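Local atomic coordinates of beta-galactosidase (Bacteroides thetaiotaomicron, PDB entry 5MUJ), a protein that binds a glycan from chain B of the plant pectin rhamnogalacturonan II and, as a glycoside hydrolase, probably cleaves one of its sugar linkages. Residues Q31-Q36 and M279-V284; Y38-T43 and M131-S136; V223-A228 and A274-M279. All blocks are in the same frame, centred on the assembly; numbering follows the deposited sequence.

Interaction 1 of 3, residues Q31-Q36 and M279-V284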
loop_
_atom_site.group_PDB
_atom_site.type_symbol
_atom_site.label_atom_id
_atom_site.label_comp_id
_atom_site.label_asym_id
_atom_site.label_seq_id
_atom_site.Cartn_x
_atom_site.Cartn_y
_atom_site.Cartn_z
ATOM N N GLN A 31 14.504 4.531 22.047
ATOM C CA GLN A 31 14.338 5.855 21.431
ATOM C C GLN A 31 15.519 6.196 20.532
ATOM O O GLN A 31 15.326 6.667 19.416
ATOM C CB GLN A 31 14.105 6.959 22.459
ATOM C CG GLN A 31 12.630 7.074 22.843
ATOM C CD GLN A 31 12.333 8.198 23.819
ATOM O OE1 GLN A 31 13.227 8.932 24.248
ATOM N NE2 GLN A 31 11.059 8.340 24.174
ATOM N N GLU A 32 16.723 5.913 21.014
ATOM C CA GLU A 32 17.946 6.082 20.229
ATOM C C GLU A 32 17.920 5.355 18.878
ATOM O O GLU A 32 18.288 5.942 17.869
ATOM C CB GLU A 32 19.162 5.618 21.025
ATOM C CG GLU A 32 20.496 6.052 20.422
ATOM C CD GLU A 32 21.691 5.639 21.261
ATOM O OE1 GLU A 32 21.543 4.780 22.160
ATOM O OE2 GLU A 32 22.788 6.183 21.013
ATOM N N ARG A 33 17.503 4.089 18.863
ATOM C CA ARG A 33 17.436 3.314 17.618
ATOM C C ARG A 33 16.317 3.875 16.734
ATOM O O ARG A 33 16.510 3.994 15.515
ATOM C CB ARG A 33 17.287 1.809 17.906
ATOM C CG ARG A 33 17.095 0.863 16.716
ATOM C CD ARG A 33 18.304 0.811 15.785
ATOM N NE ARG A 33 18.351 -0.386 14.916
ATOM C CZ ARG A 33 18.978 -0.480 13.728
ATOM N NH1 ARG A 33 19.628 0.556 13.204
ATOM N NH2 ARG A 33 18.947 -1.624 13.040
HETATM N N MSE A 34 15.188 4.287 17.330
HETATM C CA MSE A 34 14.093 4.929 16.556
HETATM C C MSE A 34 14.567 6.207 15.864
HETATM O O MSE A 34 14.250 6.462 14.679
HETATM C CB MSE A 34 12.877 5.193 17.429
HETATM C CG MSE A 34 12.187 3.918 17.931
HETATM SE SE MSE A 34 11.490 2.812 16.469
HETATM C CE MSE A 34 10.115 4.092 15.916
ATOM N N GLU A 35 15.363 6.988 16.577
ATOM C CA GLU A 35 15.965 8.209 15.985
ATOM C C GLU A 35 16.942 7.934 14.832
ATOM O O GLU A 35 16.932 8.665 13.829
ATOM C CB GLU A 35 16.570 9.066 17.102
ATOM C CG GLU A 35 15.469 9.651 17.983
ATOM C CD GLU A 35 15.946 10.244 19.288
ATOM O OE1 GLU A 35 17.155 10.379 19.475
ATOM O OE2 GLU A 35 15.091 10.583 20.139
ATOM N N GLN A 36 17.747 6.879 14.954
ATOM C CA GLN A 36 18.634 6.454 13.861
ATOM C C GLN A 36 17.840 6.021 12.620
ATOM O O GLN A 36 18.233 6.328 11.507
ATOM C CB GLN A 36 19.542 5.313 14.297
ATOM C CG GLN A 36 20.579 5.699 15.346
ATOM C CD GLN A 36 21.273 4.502 15.978
ATOM O OE1 GLN A 36 21.008 3.350 15.627
ATOM N NE2 GLN A 36 22.171 4.776 16.924
HETATM N N MSE A 279 15.877 -3.873 8.124
HETATM C CA MSE A 279 17.071 -3.069 8.201
HETATM C C MSE A 279 17.878 -3.587 9.352
HETATM O O MSE A 279 17.667 -3.210 10.517
HETATM C CB MSE A 279 16.570 -1.645 8.330
HETATM C CG MSE A 279 17.696 -0.647 8.322
HETATM SE SE MSE A 279 16.922 1.014 9.003
HETATM C CE MSE A 279 15.802 1.563 7.483
ATOM N N GLY A 280 18.798 -4.488 9.021
ATOM C CA GLY A 280 19.667 -5.130 9.985
ATOM C C GLY A 280 18.876 -6.198 10.697
ATOM O O GLY A 280 18.308 -7.086 10.054
ATOM N N ASP A 281 18.825 -6.094 12.025
ATOM C CA ASP A 281 18.002 -6.987 12.851
ATOM C C ASP A 281 16.610 -6.428 13.160
ATOM O O ASP A 281 15.843 -7.074 13.880
ATOM C CB ASP A 281 18.745 -7.394 14.144
ATOM C CG ASP A 281 19.129 -6.202 15.043
ATOM O OD1 ASP A 281 18.831 -5.030 14.714
ATOM O OD2 ASP A 281 19.761 -6.446 16.095
ATOM N N VAL A 282 16.264 -5.255 12.631
ATOM C CA VAL A 282 14.960 -4.640 12.895
ATOM C C VAL A 282 14.070 -4.517 11.639
ATOM O O VAL A 282 14.554 -4.291 10.534
ATOM C CB VAL A 282 15.105 -3.287 13.648
ATOM C CG1 VAL A 282 15.489 -2.156 12.706
ATOM C CG2 VAL A 282 13.832 -2.932 14.438
ATOM N N TYR A 283 12.762 -4.707 11.831
ATOM C CA TYR A 283 11.755 -4.465 10.798
ATOM C C TYR A 283 11.236 -3.061 10.970
ATOM O O TYR A 283 10.975 -2.633 12.105
ATOM C CB TYR A 283 10.566 -5.444 10.912
ATOM C CG TYR A 283 10.952 -6.878 10.684
ATOM C CD1 TYR A 283 11.150 -7.377 9.386
ATOM C CD2 TYR A 283 11.115 -7.754 11.756
ATOM C CE1 TYR A 283 11.488 -8.701 9.180
ATOM C CE2 TYR A 283 11.495 -9.059 11.547
ATOM C CZ TYR A 283 11.676 -9.523 10.262
ATOM O OH TYR A 283 12.036 -10.833 10.078
ATOM N N VAL A 284 11.105 -2.346 9.845
ATOM C CA VAL A 284 10.530 -1.027 9.811
ATOM C C VAL A 284 9.235 -1.066 9.020
ATOM O O VAL A 284 9.220 -1.519 7.876
ATOM C CB VAL A 284 11.515 -0.038 9.150
ATOM C CG1 VAL A 284 10.899 1.362 9.077
ATOM C CG2 VAL A 284 12.790 -0.047 9.956
HETATM O O HOH W 1 18.423 -2.751 16.329
#

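Interaction 2 of 3, residues Y38-T43 and M131-S136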
loop_
_atom_site.group_PDB
_atom_site.type_symbol
_atom_site.label_atom_id
_atom_site.label_comp_id
_atom_site.label_asym_id
_atom_site.label_seq_id
_atom_site.Cartn_x
_atom_site.Cartn_y
_atom_site.Cartn_z
ATOM N N TYR A 38 14.765 7.009 11.784
ATOM C CA TYR A 38 14.248 8.260 11.204
ATOM C C TYR A 38 15.291 8.951 10.283
ATOM O O TYR A 38 14.977 9.330 9.168
ATOM C CB TYR A 38 13.734 9.230 12.300
ATOM C CG TYR A 38 13.356 10.605 11.769
ATOM C CD1 TYR A 38 12.121 10.857 11.204
ATOM C CD2 TYR A 38 14.257 11.661 11.852
ATOM C CE1 TYR A 38 11.789 12.121 10.716
ATOM C CE2 TYR A 38 13.934 12.916 11.377
ATOM C CZ TYR A 38 12.722 13.149 10.810
ATOM O OH TYR A 38 12.387 14.377 10.328
ATOM N N GLU A 39 16.513 9.107 10.769
ATOM C CA GLU A 39 17.553 9.791 10.008
ATOM C C GLU A 39 17.853 8.990 8.744
ATOM O O GLU A 39 18.076 9.565 7.694
ATOM C CB GLU A 39 18.782 9.938 10.873
ATOM C CG GLU A 39 18.648 10.901 12.032
ATOM C CD GLU A 39 18.112 12.296 11.709
ATOM O OE1 GLU A 39 18.338 12.834 10.598
ATOM O OE2 GLU A 39 17.499 12.909 12.607
ATOM N N GLU A 40 17.828 7.665 8.840
ATOM C CA GLU A 40 18.065 6.785 7.679
ATOM C C GLU A 40 16.971 6.861 6.603
ATOM O O GLU A 40 17.270 6.759 5.414
ATOM C CB GLU A 40 18.248 5.337 8.171
ATOM C CG GLU A 40 18.532 4.268 7.111
ATOM C CD GLU A 40 19.862 4.431 6.384
ATOM O OE1 GLU A 40 20.759 5.141 6.891
ATOM O OE2 GLU A 40 19.992 3.797 5.314
ATOM N N VAL A 41 15.698 6.997 7.014
ATOM C CA VAL A 41 14.576 6.902 6.045
ATOM C C VAL A 41 13.966 8.230 5.603
ATOM O O VAL A 41 13.136 8.255 4.696
ATOM C CB VAL A 41 13.455 5.963 6.555
ATOM C CG1 VAL A 41 14.057 4.632 6.962
ATOM C CG2 VAL A 41 12.703 6.613 7.695
ATOM N N LYS A 42 14.385 9.341 6.200
ATOM C CA LYS A 42 13.701 10.601 5.936
ATOM C C LYS A 42 13.932 11.091 4.508
ATOM O O LYS A 42 15.000 10.850 3.929
ATOM C CB LYS A 42 14.058 11.688 6.952
ATOM C CG LYS A 42 15.533 12.092 6.927
ATOM C CD LYS A 42 15.875 13.100 8.016
ATOM C CE LYS A 42 17.218 13.783 7.748
ATOM N NZ LYS A 42 17.520 14.830 8.754
ATOM N N THR A 43 12.939 11.813 4.011
ATOM C CA THR A 43 12.899 12.396 2.692
ATOM C C THR A 43 12.305 13.800 2.729
ATOM O O THR A 43 11.118 13.992 2.492
ATOM C CB THR A 43 12.094 11.518 1.751
ATOM O OG1 THR A 43 10.762 11.327 2.298
ATOM C CG2 THR A 43 12.815 10.227 1.529
HETATM N N MSE A 131 12.713 -7.796 0.938
HETATM C CA MSE A 131 12.460 -6.865 2.047
HETATM C C MSE A 131 13.681 -6.124 2.509
HETATM O O MSE A 131 13.577 -5.207 3.320
HETATM C CB MSE A 131 11.956 -7.641 3.257
HETATM C CG MSE A 131 10.575 -8.175 2.981
HETATM SE SE MSE A 131 10.099 -9.308 4.500
HETATM C CE MSE A 131 9.645 -7.890 5.784
ATOM N N GLU A 132 14.850 -6.529 2.033
ATOM C CA GLU A 132 16.099 -5.873 2.459
ATOM C C GLU A 132 16.112 -4.359 2.145
ATOM O O GLU A 132 16.079 -3.955 0.967
ATOM C CB GLU A 132 17.314 -6.564 1.860
ATOM C CG GLU A 132 18.613 -5.850 2.258
ATOM C CD GLU A 132 19.862 -6.694 2.139
ATOM O OE1 GLU A 132 19.998 -7.425 1.126
ATOM O OE2 GLU A 132 20.720 -6.597 3.055
ATOM N N TRP A 133 16.153 -3.542 3.196
ATOM C CA TRP A 133 16.370 -2.096 3.072
ATOM C C TRP A 133 17.637 -1.808 2.250
ATOM O O TRP A 133 18.734 -2.253 2.573
ATOM C CB TRP A 133 16.495 -1.430 4.442
ATOM C CG TRP A 133 16.816 0.054 4.375
ATOM C CD1 TRP A 133 18.013 0.633 4.654
ATOM C CD2 TRP A 133 15.928 1.128 4.010
ATOM N NE1 TRP A 133 17.931 1.980 4.509
ATOM C CE2 TRP A 133 16.683 2.321 4.080
ATOM C CE3 TRP A 133 14.592 1.196 3.605
ATOM C CZ2 TRP A 133 16.142 3.554 3.806
ATOM C CZ3 TRP A 133 14.042 2.419 3.330
ATOM C CH2 TRP A 133 14.833 3.598 3.414
ATOM N N GLY A 134 17.437 -1.080 1.173
ATOM C CA GLY A 134 18.517 -0.781 0.237
ATOM C C GLY A 134 19.065 -1.970 -0.549
ATOM O O GLY A 134 20.189 -1.941 -1.045
ATOM N N GLY A 135 18.267 -3.018 -0.692
ATOM C CA GLY A 135 18.705 -4.227 -1.362
ATOM C C GLY A 135 18.271 -4.251 -2.815
ATOM O O GLY A 135 18.188 -3.201 -3.472
ATOM N N SER A 136 17.962 -5.444 -3.312
ATOM C CA SER A 136 17.734 -5.632 -4.735
ATOM C C SER A 136 16.474 -4.962 -5.259
ATOM O O SER A 136 16.426 -4.569 -6.414
ATOM C CB SER A 136 17.703 -7.107 -5.075
ATOM O OG SER A 136 16.500 -7.680 -4.629
#

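Interaction 3 of 3, residues V223-A228 and A274-M279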
loop_
_atom_site.group_PDB
_atom_site.type_symbol
_atom_site.label_atom_id
_atom_site.label_comp_id
_atom_site.label_asym_id
_atom_site.label_seq_id
_atom_site.Cartn_x
_atom_site.Cartn_y
_atom_site.Cartn_z
ATOM N N VAL A 223 3.687 -14.450 5.181
ATOM C CA VAL A 223 3.122 -13.551 6.166
ATOM C C VAL A 223 2.450 -12.380 5.518
ATOM O O VAL A 223 3.127 -11.614 4.871
ATOM C CB VAL A 223 4.222 -13.028 7.135
ATOM C CG1 VAL A 223 3.649 -12.034 8.143
ATOM C CG2 VAL A 223 4.949 -14.178 7.837
HETATM N N MSE A 224 1.167 -12.223 5.686
HETATM C CA MSE A 224 0.406 -11.157 5.130
HETATM C C MSE A 224 0.132 -10.075 6.120
HETATM O O MSE A 224 -0.318 -10.356 7.195
HETATM C CB MSE A 224 -0.897 -11.707 4.573
HETATM C CG MSE A 224 -1.682 -10.563 4.047
HETATM SE SE MSE A 224 -3.552 -11.076 3.582
HETATM C CE MSE A 224 -3.271 -12.523 2.280
ATOM N N PHE A 225 0.444 -8.821 5.778
ATOM C CA PHE A 225 0.150 -7.672 6.542
ATOM C C PHE A 225 -0.984 -6.981 5.769
ATOM O O PHE A 225 -0.939 -6.742 4.626
ATOM C CB PHE A 225 1.341 -6.675 6.793
ATOM C CG PHE A 225 2.211 -7.029 7.949
ATOM C CD1 PHE A 225 3.071 -8.063 7.864
ATOM C CD2 PHE A 225 2.116 -6.368 9.177
ATOM C CE1 PHE A 225 3.841 -8.416 8.900
ATOM C CE2 PHE A 225 2.908 -6.758 10.249
ATOM C CZ PHE A 225 3.807 -7.754 10.086
ATOM N N TYR A 226 -2.107 -6.775 6.438
ATOM C CA TYR A 226 -3.267 -6.145 5.795
ATOM C C TYR A 226 -4.060 -5.268 6.736
ATOM O O TYR A 226 -4.029 -5.464 7.960
ATOM C CB TYR A 226 -4.204 -7.168 5.121
ATOM C CG TYR A 226 -5.016 -8.117 5.999
ATOM C CD1 TYR A 226 -4.395 -9.127 6.734
ATOM C CD2 TYR A 226 -6.401 -8.049 5.988
ATOM C CE1 TYR A 226 -5.154 -10.044 7.463
ATOM C CE2 TYR A 226 -7.162 -8.925 6.760
ATOM C CZ TYR A 226 -6.510 -9.921 7.474
ATOM O OH TYR A 226 -7.218 -10.861 8.218
ATOM N N ASN A 227 -4.718 -4.260 6.183
ATOM C CA ASN A 227 -5.583 -3.384 6.971
ATOM C C ASN A 227 -7.046 -3.606 6.582
ATOM O O ASN A 227 -7.379 -4.107 5.519
ATOM C CB ASN A 227 -5.142 -1.885 6.974
ATOM C CG ASN A 227 -5.050 -1.273 5.590
ATOM O OD1 ASN A 227 -4.116 -1.580 4.832
ATOM N ND2 ASN A 227 -5.946 -0.321 5.298
ATOM N N ALA A 228 -7.925 -3.377 7.555
ATOM C CA ALA A 228 -9.335 -3.701 7.413
ATOM C C ALA A 228 -10.093 -2.827 8.389
ATOM O O ALA A 228 -9.490 -2.292 9.281
ATOM C CB ALA A 228 -9.560 -5.173 7.736
ATOM N N ALA A 274 0.462 -0.879 5.460
ATOM C CA ALA A 274 1.703 -1.321 6.022
ATOM C C ALA A 274 2.636 -1.823 4.916
ATOM O O ALA A 274 2.245 -2.653 4.084
ATOM C CB ALA A 274 1.496 -2.392 7.088
ATOM N N HIS A 275 3.854 -1.286 4.957
ATOM C CA HIS A 275 4.947 -1.561 4.010
ATOM C C HIS A 275 6.185 -1.796 4.854
ATOM O O HIS A 275 6.695 -0.869 5.478
ATOM C CB HIS A 275 5.100 -0.385 3.004
ATOM C CG HIS A 275 6.394 -0.357 2.228
ATOM N ND1 HIS A 275 6.826 -1.405 1.444
ATOM C CD2 HIS A 275 7.320 0.624 2.097
ATOM C CE1 HIS A 275 7.983 -1.071 0.862
ATOM N NE2 HIS A 275 8.302 0.149 1.255
ATOM N N ILE A 276 6.643 -3.041 4.884
ATOM C CA ILE A 276 7.718 -3.512 5.776
ATOM C C ILE A 276 9.028 -3.781 5.034
ATOM O O ILE A 276 9.044 -4.481 4.025
ATOM C CB ILE A 276 7.293 -4.791 6.532
ATOM C CG1 ILE A 276 6.004 -4.502 7.313
ATOM C CG2 ILE A 276 8.405 -5.254 7.493
ATOM C CD1 ILE A 276 5.512 -5.651 8.137
ATOM N N GLN A 277 10.120 -3.204 5.553
ATOM C CA GLN A 277 11.466 -3.557 5.124
ATOM C C GLN A 277 12.312 -3.954 6.322
ATOM O O GLN A 277 12.035 -3.548 7.445
ATOM C CB GLN A 277 12.086 -2.379 4.378
ATOM C CG GLN A 277 11.364 -2.162 3.062
ATOM C CD GLN A 277 12.042 -1.176 2.171
ATOM O OE1 GLN A 277 13.242 -1.300 1.881
ATOM N NE2 GLN A 277 11.272 -0.189 1.707
ATOM N N LYS A 278 13.299 -4.803 6.085
ATOM C CA LYS A 278 14.176 -5.285 7.131
ATOM C C LYS A 278 15.483 -4.500 7.017
ATOM O O LYS A 278 16.063 -4.419 5.934
ATOM C CB LYS A 278 14.405 -6.780 6.982
ATOM C CG LYS A 278 14.806 -7.455 8.289
ATOM C CD LYS A 278 15.175 -8.917 8.083
ATOM C CE LYS A 278 16.115 -9.418 9.161
ATOM N NZ LYS A 278 16.145 -10.901 9.191
HETATM N N MSE A 279 15.877 -3.873 8.124
HETATM C CA MSE A 279 17.071 -3.069 8.201
HETATM C C MSE A 279 17.878 -3.587 9.352
HETATM O O MSE A 279 17.667 -3.210 10.517
HETATM C CB MSE A 279 16.570 -1.645 8.330
HETATM C CG MSE A 279 17.696 -0.647 8.322
HETATM SE SE MSE A 279 16.922 1.014 9.003
HETATM C CE MSE A 279 15.802 1.563 7.483
HETATM O O HOH W 2 -0.169 -4.121 3.740
HETATM O O HOH W 3 -1.640 -2.784 5.613
#

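Interaction 1 of 3, residues Q31-Q36 and M279-V284
Arg-33, on the helical segment 31-36, faces the reversal of chain at 279-284, where its CA lies 9.6 Å from Val-282 CA. Met-279 to Val-282 form a type II' beta turn, with positive phi at Gly-280 (77°). Two backbone bonds close it: Met-279 N to Val-282 O at 2.8 Å and Val-282 N to Met-279 O at 3.3 Å. On the helix side Arg-33 makes nearly the whole contact. Its CG is anti to the backbone N (chi1 175°), and a bend at chi2 (65°) turns the chain across to the turn. There the guanidinium lies obliquely against the valine, with Arg-33 NH2 3.5 Å from Val-282 CG1. The charge pairing is loose, since Arg-33 NH2 and Asp-281 OD1 form a long salt bridge of 3.8 Å. One water bridges the two, accepting from Arg-33 NE at 2.8 Å and donating to Asp-281 OD1 at 2.8 Å. With an alanine in place of this arginine, Asp-281 would probably be left without its cationic mate and the bridging water would lose a donor. Val-282 also touches Ile-37 and Ala-305. The arrangement is a helix side chain laid on a two-residue beta hairpin, which joins strands 270-279 and 282-290 of one propeller blade.

Interaction 2 of 3, residues Y38-T43 and M131-S136
Glu-40 and Trp-133 both send their side chains out with CG anti to the backbone N, and the glutamate then bends at chi2 (65°), which turns its carboxylate to the edge of the indole. The contact belongs to a beta-propeller of five four-stranded antiparallel sheets: it joins the last turn of the N-terminal helix 31-41 to the loop between strands 121-126 and 146-153 of one blade. Trp-133 stands at the second position of a type II beta turn running from Glu-132 to Gly-135, closed by Gly-135 N to Glu-132 O at 2.9 Å. Positive phi at Gly-134 fits the third position of that turn. Backbone bonds from Met-131 and Trp-133 to Lys-278 tie the loop to strand 270-279. The indole is held in two ways. Over one face, Val-41 CG1 makes a CH-pi contact, 4.2 Å from the centroid of the six-membered ring of Trp-133 and 27° off its normal; its nearest ring atom is Trp-133 CH2, 3.8 Å from Val-41 CG1. The methyl end of the selenomethionine Met-279 lies over the same face. Glu-40 CG sits above the ring plane on that same side, 3.5 Å from Trp-133 NE1, while the carboxylate reaches down to the edge. Glu-40 OE2 has a second partner, a salt bridge to Lys-339, so it meets both a cation and an indole. Trp-133 NE1 donates to Glu-40 OE2 at 2.9 Å and 171°, almost in the indole plane and onto the anti lone pair of that oxygen.

Interaction 3 of 3, residues V223-A228 and A274-M279
Phe-225 and Ile-276 meet in the buried seam between two adjacent blades of the five-bladed beta-propeller: one strand is second in its sheet, the other first in the next. The strands come together only near Phe-225, Ala-274 and Ile-276, with no direct hydrogen bond between 223-228 and 274-279, the nearest CA pair being Phe-225 CA and Ala-274 CA at 6.6 Å. Side chains and water therefore make the join. Ile-276 has CG1 anti to its carbonyl carbon (chi1 -57°) and an extended end (chi2 -178°), which delivers the CD1 methyl over the centre of one face of the Phe-225 ring. The two side chains cross at about a right angle, an end-on CH-pi contact, although its modelled separation is too short to be read literally. Beside it, Phe-225 CB and Ala-274 CB touch at 4.3 Å, continuing the apolar surface. Two waters bridge the segments. One donates to Phe-225 O at 2.9 Å and to Ala-274 O at 2.8 Å, giving each carbonyl a hydrogen bond. The other accepts from Ala-274 N at 2.8 Å and donates to the side-chain oxygen Asn-227 OD1 at 2.9 Å, which also receives the backbone N of Asp-273. The side chain of Ala-274 is about 13 Å from a bound rhamnose, so it does not touch that sugar. Ile-244, on the neighbouring strand 238-247, packs against Phe-225 from within its own blade, while Met-285, on strand 282-290, touches both Phe-225 and Ala-274 from the next.

Overall arrangement
Interaction 3 is the core contact, its centre about 9 Å from the centre of the chain, whereas interactions 2 and 1 lie farther out, at about 17 and 21 Å. The chemistry follows: methyl, ring and bridging waters inside, a mixed indole and carboxylate contact in the middle, and a loose, water-assisted ion pair outermost. Interactions 1 and 2 both use helix 31-41. Interactions 1 and 3 share Met-279 and the hairpin of strands 270-279 and 282-290, where Val-284 N probably bonds to Gln-277 O. The methyl of Met-279 also packs against Val-41 and Glu-40, so the helix, the loop 131-136 and the hairpin meet at one place.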